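Local coordinates for pyridoxal phosphate homeostasis protein (Bifidobacterium adolescentis ATCC 15703, PDB 3CPG), which probably binds pyridoxal 5'-phosphate and takes part in keeping the cellular supply of that cofactor in balance, at residues T137-S151 and K189-M202. Numbering follows the deposited sequence.
Sequences TIESVDSIDLAEKIS and KIGTLDGIELQGLM
Ala-147 packs against Ile-190, Leu-193 and Ile-196, the tight part of the contact, joining helix 144-157 to helix 183-191, the loop after it and the start of strand 196-202. Its CB lies 3.7 Å from Ile-190 CG1, while Leu-193 CD1 reaches the Ala-147 backbone and Ile-196 CD1 closes in near the carbonyl oxygen. Next to it, Ile-150 and Ile-196 cross at about a right angle, meeting through their CG2 methyls at 4.0 Å. Ser-151 completes this side: chi1 of 171° swings OG away from the backbone N to Asp-194 O, donating a 2.7 Å bond from 20° outside the carbonyl plane.

The outer edge is more open. Ile-144 lies close across the aliphatic part of Lys-189, CG2 to CG 3.6 Å, but both residues are partly exposed, and the lysine's polar end is loose, NZ coming no nearer than 3.5 Å to Glu-148 OE2 in a weak salt bridge.

Inside the TIM-type barrel, strands 137-141 and 196-202 are not paired; strand 161-166 runs between them, their axes 7.2 Å apart at closest. Thr-137 OG1 donates to Gln-199 OE1 (2.8 Å) in the carbonyl plane, on a lone pair, and a water links the same hydroxyl to Gln-199 NE2. That NE2 also donates to Glu-197 OE1, fixing the amide's flip. A leucine in place of Gln-199 would probably leave the buried Thr-137 hydroxyl without its acceptor and the Glu-197 carboxylate without this donor. Farther along, selenomethionine Met-202 crosses Glu-139, whose OE1 is hydrogen-bonded to Ser-243 and OE2 to His-118; its side chain is about 11 Å from that of Lys-57, the predicted cofactor lysine, unmodified here. The chemistry implies a helix held by apolar contacts and the Ser-151 bond, and strands joined by one direct and one water-mediated link.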
loop_
_atom_site.group_PDB
_atom_site.type_symbol
_atom_site.label_atom_id
_atom_site.label_comp_id
_atom_site.label_asym_id
_atom_site.label_seq_id
_atom_site.Cartn_x
_atom_site.Cartn_y
_atom_site.Cartn_z
ATOM N N THR A 137 5.429 -5.918 2.166
ATOM C CA THR A 137 4.456 -6.068 1.092
ATOM C C THR A 137 4.790 -5.189 -0.109
ATOM O O THR A 137 5.085 -4.004 0.038
ATOM C CB THR A 137 3.025 -5.707 1.550
ATOM O OG1 THR A 137 2.634 -6.548 2.641
ATOM C CG2 THR A 137 2.039 -5.903 0.402
ATOM N N ILE A 138 4.750 -5.785 -1.296
ATOM C CA ILE A 138 4.991 -5.058 -2.543
ATOM C C ILE A 138 3.622 -4.921 -3.217
ATOM O O ILE A 138 3.090 -5.886 -3.772
ATOM C CB ILE A 138 5.952 -5.834 -3.473
ATOM C CG1 ILE A 138 7.324 -5.969 -2.807
ATOM C CG2 ILE A 138 6.074 -5.109 -4.810
ATOM C CD1 ILE A 138 8.295 -6.880 -3.557
ATOM N N GLU A 139 3.056 -3.717 -3.167
ATOM C CA GLU A 139 1.730 -3.463 -3.723
ATOM C C GLU A 139 1.649 -3.278 -5.230
ATOM O O GLU A 139 0.553 -3.254 -5.791
ATOM C CB GLU A 139 1.124 -2.216 -3.072
ATOM C CG GLU A 139 0.840 -2.341 -1.590
ATOM C CD GLU A 139 -0.085 -1.244 -1.097
ATOM O OE1 GLU A 139 -0.808 -0.661 -1.933
ATOM O OE2 GLU A 139 -0.106 -0.977 0.123
ATOM N N SER A 140 2.797 -3.164 -5.884
ATOM C CA SER A 140 2.833 -2.900 -7.320
ATOM C C SER A 140 3.108 -4.070 -8.259
ATOM O O SER A 140 3.653 -3.869 -9.341
ATOM C CB SER A 140 3.867 -1.810 -7.584
ATOM O OG SER A 140 5.127 -2.225 -7.079
ATOM N N VAL A 141 2.749 -5.285 -7.866
ATOM C CA VAL A 141 2.991 -6.430 -8.741
ATOM C C VAL A 141 1.916 -6.410 -9.829
ATOM O O VAL A 141 0.746 -6.698 -9.570
ATOM C CB VAL A 141 2.949 -7.740 -7.942
ATOM C CG1 VAL A 141 3.327 -8.910 -8.838
ATOM C CG2 VAL A 141 3.917 -7.647 -6.760
ATOM N N ASP A 142 2.327 -6.073 -11.049
ATOM C CA ASP A 142 1.398 -5.948 -12.165
ATOM C C ASP A 142 1.460 -7.046 -13.222
ATOM O O ASP A 142 0.812 -6.936 -14.264
ATOM C CB ASP A 142 1.612 -4.586 -12.836
ATOM C CG ASP A 142 3.006 -4.440 -13.429
ATOM O OD1 ASP A 142 3.958 -5.025 -12.877
ATOM O OD2 ASP A 142 3.156 -3.731 -14.445
ATOM N N SER A 143 2.222 -8.102 -12.964
ATOM C CA SER A 143 2.331 -9.178 -13.938
ATOM C C SER A 143 2.832 -10.490 -13.350
ATOM O O SER A 143 3.476 -10.517 -12.299
ATOM C CB SER A 143 3.271 -8.764 -15.068
ATOM O OG SER A 143 4.601 -8.659 -14.586
ATOM N N ILE A 144 2.525 -11.582 -14.042
ATOM C CA ILE A 144 2.975 -12.894 -13.612
ATOM C C ILE A 144 4.496 -12.872 -13.686
ATOM O O ILE A 144 5.183 -13.442 -12.835
ATOM C CB ILE A 144 2.447 -14.006 -14.549
ATOM C CG1 ILE A 144 0.934 -14.162 -14.365
ATOM C CG2 ILE A 144 3.172 -15.313 -14.265
ATOM C CD1 ILE A 144 0.287 -15.185 -15.296
ATOM N N ASP A 145 5.009 -12.191 -14.708
ATOM C CA ASP A 145 6.451 -12.086 -14.926
ATOM C C ASP A 145 7.154 -11.455 -13.724
ATOM O O ASP A 145 8.143 -11.997 -13.224
ATOM C CB ASP A 145 6.722 -11.270 -16.195
ATOM C CG ASP A 145 8.196 -11.203 -16.552
ATOM O OD1 ASP A 145 8.873 -12.252 -16.501
ATOM O OD2 ASP A 145 8.672 -10.102 -16.898
ATOM N N LEU A 146 6.647 -10.315 -13.261
ATOM C CA LEU A 146 7.255 -9.651 -12.110
ATOM C C LEU A 146 7.128 -10.525 -10.866
ATOM O O LEU A 146 8.076 -10.666 -10.102
ATOM C CB LEU A 146 6.597 -8.284 -11.856
ATOM C CG LEU A 146 7.146 -7.452 -10.687
ATOM C CD1 LEU A 146 8.654 -7.301 -10.826
ATOM C CD2 LEU A 146 6.476 -6.075 -10.659
ATOM N N ALA A 147 5.956 -11.124 -10.679
ATOM C CA ALA A 147 5.717 -11.984 -9.526
ATOM C C ALA A 147 6.727 -13.128 -9.483
ATOM O O ALA A 147 7.202 -13.505 -8.411
ATOM C CB ALA A 147 4.296 -12.537 -9.577
ATOM N N GLU A 148 7.046 -13.684 -10.648
ATOM C CA GLU A 148 8.011 -14.780 -10.725
ATOM C C GLU A 148 9.401 -14.290 -10.331
ATOM O O GLU A 148 10.136 -14.976 -9.621
ATOM C CB GLU A 148 8.071 -15.356 -12.143
ATOM C CG GLU A 148 6.799 -16.030 -12.629
ATOM C CD GLU A 148 6.924 -16.543 -14.057
ATOM O OE1 GLU A 148 7.321 -15.756 -14.943
ATOM O OE2 GLU A 148 6.617 -17.731 -14.297
ATOM N N LYS A 149 9.764 -13.100 -10.797
ATOM C CA LYS A 149 11.073 -12.542 -10.478
ATOM C C LYS A 149 11.199 -12.303 -8.978
ATOM O O LYS A 149 12.251 -12.533 -8.391
ATOM C CB LYS A 149 11.294 -11.235 -11.240
ATOM C CG LYS A 149 11.361 -11.421 -12.741
ATOM C CD LYS A 149 11.454 -10.087 -13.458
ATOM C CE LYS A 149 11.426 -10.284 -14.965
ATOM N NZ LYS A 149 11.521 -8.980 -15.679
ATOM N N ILE A 150 10.121 -11.840 -8.356
ATOM C CA ILE A 150 10.146 -11.596 -6.918
ATOM C C ILE A 150 10.212 -12.939 -6.199
ATOM O O ILE A 150 10.945 -13.099 -5.223
ATOM C CB ILE A 150 8.892 -10.803 -6.477
ATOM C CG1 ILE A 150 8.928 -9.413 -7.121
ATOM C CG2 ILE A 150 8.828 -10.710 -4.952
ATOM C CD1 ILE A 150 7.684 -8.572 -6.883
ATOM N N SER A 151 9.460 -13.911 -6.700
ATOM C CA SER A 151 9.441 -15.244 -6.109
ATOM C C SER A 151 10.836 -15.876 -6.077
ATOM O O SER A 151 11.280 -16.378 -5.044
ATOM C CB SER A 151 8.489 -16.151 -6.896
ATOM O OG SER A 151 8.599 -17.499 -6.469
ATOM N N LYS A 189 -2.240 -17.573 -10.715
ATOM C CA LYS A 189 -0.882 -18.016 -11.018
ATOM C C LYS A 189 0.057 -17.555 -9.904
ATOM O O LYS A 189 0.919 -18.310 -9.454
ATOM C CB LYS A 189 -0.410 -17.446 -12.359
ATOM C CG LYS A 189 1.052 -17.752 -12.675
ATOM C CD LYS A 189 1.323 -19.252 -12.675
ATOM C CE LYS A 189 2.811 -19.554 -12.791
ATOM N NZ LYS A 189 3.401 -19.036 -14.054
ATOM N N ILE A 190 -0.113 -16.310 -9.465
ATOM C CA ILE A 190 0.713 -15.765 -8.390
ATOM C C ILE A 190 0.544 -16.617 -7.133
ATOM O O ILE A 190 1.499 -16.852 -6.393
ATOM C CB ILE A 190 0.322 -14.299 -8.071
ATOM C CG1 ILE A 190 0.693 -13.399 -9.253
ATOM C CG2 ILE A 190 1.018 -13.833 -6.793
ATOM C CD1 ILE A 190 0.269 -11.948 -9.093
ATOM N N GLY A 191 -0.678 -17.089 -6.904
ATOM C CA GLY A 191 -0.945 -17.910 -5.736
ATOM C C GLY A 191 -0.153 -19.205 -5.694
ATOM O O GLY A 191 0.027 -19.788 -4.624
ATOM N N THR A 192 0.329 -19.656 -6.849
ATOM C CA THR A 192 1.095 -20.898 -6.915
ATOM C C THR A 192 2.590 -20.704 -6.686
ATOM O O THR A 192 3.327 -21.676 -6.522
ATOM C CB THR A 192 0.923 -21.597 -8.282
ATOM O OG1 THR A 192 1.544 -20.810 -9.308
ATOM C CG2 THR A 192 -0.547 -21.776 -8.605
ATOM N N LEU A 193 3.039 -19.453 -6.669
ATOM C CA LEU A 193 4.458 -19.164 -6.482
ATOM C C LEU A 193 4.907 -19.197 -5.027
ATOM O O LEU A 193 4.230 -18.664 -4.150
ATOM C CB LEU A 193 4.793 -17.796 -7.079
ATOM C CG LEU A 193 4.523 -17.641 -8.578
ATOM C CD1 LEU A 193 4.727 -16.193 -8.997
ATOM C CD2 LEU A 193 5.450 -18.564 -9.361
ATOM N N ASP A 194 6.051 -19.831 -4.779
ATOM C CA ASP A 194 6.604 -19.904 -3.430
ATOM C C ASP A 194 7.277 -18.571 -3.107
ATOM O O ASP A 194 7.597 -17.797 -4.009
ATOM C CB ASP A 194 7.648 -21.023 -3.322
ATOM C CG ASP A 194 7.060 -22.402 -3.550
ATOM O OD1 ASP A 194 6.007 -22.710 -2.956
ATOM O OD2 ASP A 194 7.664 -23.184 -4.315
ATOM N N GLY A 195 7.488 -18.300 -1.824
ATOM C CA GLY A 195 8.144 -17.063 -1.441
ATOM C C GLY A 195 7.274 -15.818 -1.468
ATOM O O GLY A 195 7.734 -14.737 -1.100
ATOM N N ILE A 196 6.030 -15.949 -1.918
ATOM C CA ILE A 196 5.135 -14.800 -1.943
ATOM C C ILE A 196 3.757 -15.137 -1.393
ATOM O O ILE A 196 3.291 -16.279 -1.475
ATOM C CB ILE A 196 4.970 -14.201 -3.369
ATOM C CG1 ILE A 196 4.482 -15.266 -4.345
ATOM C CG2 ILE A 196 6.286 -13.593 -3.839
ATOM C CD1 ILE A 196 4.321 -14.750 -5.765
ATOM N N GLU A 197 3.122 -14.133 -0.804
ATOM C CA GLU A 197 1.788 -14.289 -0.251
ATOM C C GLU A 197 0.878 -13.223 -0.855
ATOM O O GLU A 197 1.051 -12.032 -0.601
ATOM C CB GLU A 197 1.810 -14.139 1.272
ATOM C CG GLU A 197 0.458 -14.376 1.925
ATOM C CD GLU A 197 0.493 -14.239 3.436
ATOM O OE1 GLU A 197 0.542 -13.096 3.937
ATOM O OE2 GLU A 197 0.476 -15.281 4.124
ATOM N N LEU A 198 -0.084 -13.653 -1.661
ATOM C CA LEU A 198 -1.022 -12.720 -2.281
ATOM C C LEU A 198 -1.963 -12.217 -1.188
ATOM O O LEU A 198 -2.775 -12.979 -0.660
ATOM C CB LEU A 198 -1.819 -13.434 -3.369
ATOM C CG LEU A 198 -2.910 -12.626 -4.064
ATOM C CD1 LEU A 198 -2.307 -11.411 -4.756
ATOM C CD2 LEU A 198 -3.629 -13.521 -5.059
ATOM N N GLN A 199 -1.867 -10.933 -0.860
ATOM C CA GLN A 199 -2.686 -10.373 0.215
ATOM C C GLN A 199 -3.839 -9.479 -0.226
ATOM O O GLN A 199 -4.550 -8.918 0.616
ATOM C CB GLN A 199 -1.779 -9.611 1.183
ATOM C CG GLN A 199 -0.592 -10.446 1.639
ATOM C CD GLN A 199 0.418 -9.657 2.447
ATOM O OE1 GLN A 199 0.703 -8.499 2.144
ATOM N NE2 GLN A 199 0.984 -10.292 3.468
ATOM N N GLY A 200 -4.027 -9.354 -1.536
ATOM C CA GLY A 200 -5.095 -8.517 -2.048
ATOM C C GLY A 200 -4.762 -7.861 -3.377
ATOM O O GLY A 200 -3.825 -8.272 -4.069
ATOM N N LEU A 201 -5.544 -6.848 -3.736
ATOM C CA LEU A 201 -5.362 -6.115 -4.986
ATOM C C LEU A 201 -5.108 -4.632 -4.710
ATOM O O LEU A 201 -5.406 -4.132 -3.628
ATOM C CB LEU A 201 -6.611 -6.259 -5.861
ATOM C CG LEU A 201 -7.122 -7.683 -6.122
ATOM C CD1 LEU A 201 -8.401 -7.622 -6.942
ATOM C CD2 LEU A 201 -6.059 -8.497 -6.833
HETATM N N MSE A 202 -4.566 -3.935 -5.704
HETATM C CA MSE A 202 -4.270 -2.511 -5.579
HETATM C C MSE A 202 -4.528 -1.824 -6.910
HETATM O O MSE A 202 -4.411 -2.441 -7.963
HETATM C CB MSE A 202 -2.790 -2.316 -5.198
HETATM C CG MSE A 202 -2.335 -0.846 -4.986
HETATM SE SE MSE A 202 -1.913 0.226 -6.557
HETATM C CE MSE A 202 -0.007 0.126 -6.471
HETATM O O HOH W 1 3.512 -9.105 4.507
#